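Local structure of CIR protein (Plasmodium chabaudi chabaudi, 6ZYV) at residues L93-Y97 and I154-Y158. The protein is of unknown function but belongs to the variant PIR antigen family of malaria parasites and is probably displayed by infected red blood cells. The protein carries 5 engineered substitutions. Numbering follows the deposited sequence.
Sequences LWLSY and IPKFY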
# COMPACT_ATOMS: atom_id res chain seq x y z
N LEU A 93 1.58 -2.77 3.94
CA LEU A 93 0.20 -2.43 4.28
C LEU A 93 -0.72 -3.17 3.31
O LEU A 93 -1.70 -3.77 3.74
CB LEU A 93 -0.03 -0.90 4.18
CG LEU A 93 -1.46 -0.43 4.43
CD1 LEU A 93 -1.91 -0.80 5.87
CD2 LEU A 93 -1.61 1.10 4.15
N TRP A 94 -0.38 -3.19 2.00
CA TRP A 94 -1.16 -3.90 1.00
C TRP A 94 -1.11 -5.40 1.30
O TRP A 94 -2.15 -6.07 1.24
CB TRP A 94 -0.61 -3.63 -0.42
CG TRP A 94 -1.26 -4.47 -1.49
CD1 TRP A 94 -2.48 -4.28 -2.07
CD2 TRP A 94 -0.73 -5.70 -2.05
NE1 TRP A 94 -2.72 -5.27 -2.99
CE2 TRP A 94 -1.65 -6.15 -3.00
CE3 TRP A 94 0.46 -6.43 -1.88
CZ2 TRP A 94 -1.43 -7.32 -3.77
CZ3 TRP A 94 0.67 -7.59 -2.61
CH2 TRP A 94 -0.27 -8.03 -3.54
N LEU A 95 0.07 -5.93 1.65
CA LEU A 95 0.25 -7.32 1.97
C LEU A 95 -0.61 -7.73 3.17
O LEU A 95 -1.24 -8.79 3.14
CB LEU A 95 1.74 -7.63 2.19
CG LEU A 95 2.08 -9.11 2.42
CD1 LEU A 95 1.60 -9.98 1.27
CD2 LEU A 95 3.59 -9.28 2.66
N SER A 96 -0.70 -6.86 4.20
CA SER A 96 -1.54 -7.10 5.38
C SER A 96 -3.00 -7.18 4.99
O SER A 96 -3.72 -8.04 5.48
CB SER A 96 -1.36 -5.98 6.41
OG SER A 96 0.01 -5.93 6.75
N TYR A 97 -3.44 -6.29 4.10
CA TYR A 97 -4.80 -6.27 3.58
C TYR A 97 -5.09 -7.61 2.87
O TYR A 97 -6.13 -8.21 3.12
CB TYR A 97 -5.03 -5.03 2.68
CG TYR A 97 -6.03 -5.26 1.57
CD1 TYR A 97 -7.39 -5.25 1.83
CD2 TYR A 97 -5.61 -5.53 0.27
CE1 TYR A 97 -8.31 -5.50 0.83
CE2 TYR A 97 -6.52 -5.82 -0.73
CZ TYR A 97 -7.88 -5.79 -0.46
OH TYR A 97 -8.79 -6.05 -1.46
N ILE A 154 -5.85 -2.23 11.33
CA ILE A 154 -5.27 -2.23 9.97
C ILE A 154 -6.33 -2.44 8.83
O ILE A 154 -6.31 -1.62 7.91
CB ILE A 154 -4.04 -3.18 9.84
CG1 ILE A 154 -2.82 -2.57 10.57
CG2 ILE A 154 -3.68 -3.46 8.37
CD1 ILE A 154 -2.41 -1.16 10.08
N PRO A 155 -7.26 -3.42 8.86
CA PRO A 155 -8.25 -3.53 7.76
C PRO A 155 -9.11 -2.28 7.55
O PRO A 155 -9.30 -1.87 6.42
CB PRO A 155 -9.10 -4.74 8.17
CG PRO A 155 -8.20 -5.55 9.03
CD PRO A 155 -7.44 -4.53 9.83
N LYS A 156 -9.58 -1.64 8.63
CA LYS A 156 -10.37 -0.41 8.54
C LYS A 156 -9.50 0.79 8.14
O LYS A 156 -9.96 1.66 7.40
CB LYS A 156 -11.13 -0.14 9.85
CG LYS A 156 -12.22 -1.16 10.09
CD LYS A 156 -12.87 -1.06 11.48
CE LYS A 156 -13.68 -2.31 11.83
NZ LYS A 156 -14.36 -2.24 13.16
N PHE A 157 -8.25 0.82 8.58
CA PHE A 157 -7.31 1.88 8.21
C PHE A 157 -7.05 1.83 6.70
O PHE A 157 -6.98 2.87 6.04
CB PHE A 157 -6.01 1.73 9.03
CG PHE A 157 -4.91 2.71 8.71
CD1 PHE A 157 -4.81 3.92 9.38
CD2 PHE A 157 -3.98 2.43 7.72
CE1 PHE A 157 -3.79 4.81 9.08
CE2 PHE A 157 -2.97 3.33 7.42
CZ PHE A 157 -2.89 4.52 8.09
N TYR A 158 -6.93 0.61 6.16
CA TYR A 158 -6.72 0.38 4.73
C TYR A 158 -7.91 0.90 3.90
O TYR A 158 -7.70 1.43 2.83
CB TYR A 158 -6.50 -1.12 4.44
CG TYR A 158 -6.05 -1.36 3.02
CD1 TYR A 158 -4.74 -1.12 2.63
CD2 TYR A 158 -6.96 -1.72 2.03
CE1 TYR A 158 -4.32 -1.29 1.31
CE2 TYR A 158 -6.56 -1.86 0.70
CZ TYR A 158 -5.23 -1.67 0.35
OH TYR A 158 -4.81 -1.81 -0.96
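Tyr-97 and Tyr-158 face each other across the crossing of helix 81-101 with helix 154-174, and they illustrate how two aromatic side chains can bring helices together without a polar link. Their rings form an offset stack, with centroids 4.4 Å apart and planes only 10° from parallel. The slip places Tyr-158 CE2 3.5 Å from Tyr-97 CG, near the rim of the Tyr-97 ring. It also sets the methylene of Tyr-97 over the middle of the other ring, a CH-pi contact in which Tyr-97 CB stands 3.7 Å from the Tyr-158 centroid. Tyr-158 reaches this place because its CG lies anti to the backbone N (chi1 -170°), which carries the ring across to Tyr-97.

Apolar packing continues from one edge of the stack. Leu-93 CG lies in the plane of the Tyr-158 ring, 3.8 Å from Tyr-158 CD1. The two methyls part company: Leu-93 CD1 goes to Ile-154 CG2, while Leu-93 CD2 abuts the edge of the Phe-157 ring at CE2. Ile-154 CG2 also touches Ser-96 CB at 3.9 Å, so one methyl joins two residues about a turn apart on the facing helix.

Tyr-158 OH lies in the indole plane of Trp-94, 3.6 Å from Trp-94 CD1, a contact with carbon. Other polar atoms find their partners outside the two segments: Trp-94 NE1 bonds to Asp-19 OD1 and Ser-96 OG to Ile-92 O. Helix 8-20 adds Ile-15 against both Trp-94 and Tyr-158.

With helix segments crossing at -115° and their axes 9.8 Å apart, this is buried packing in the helical ectodomain, whose cohesion across the two segments rests on dispersion and aromatic stacking, with shape fit rather than directional bonding setting the match.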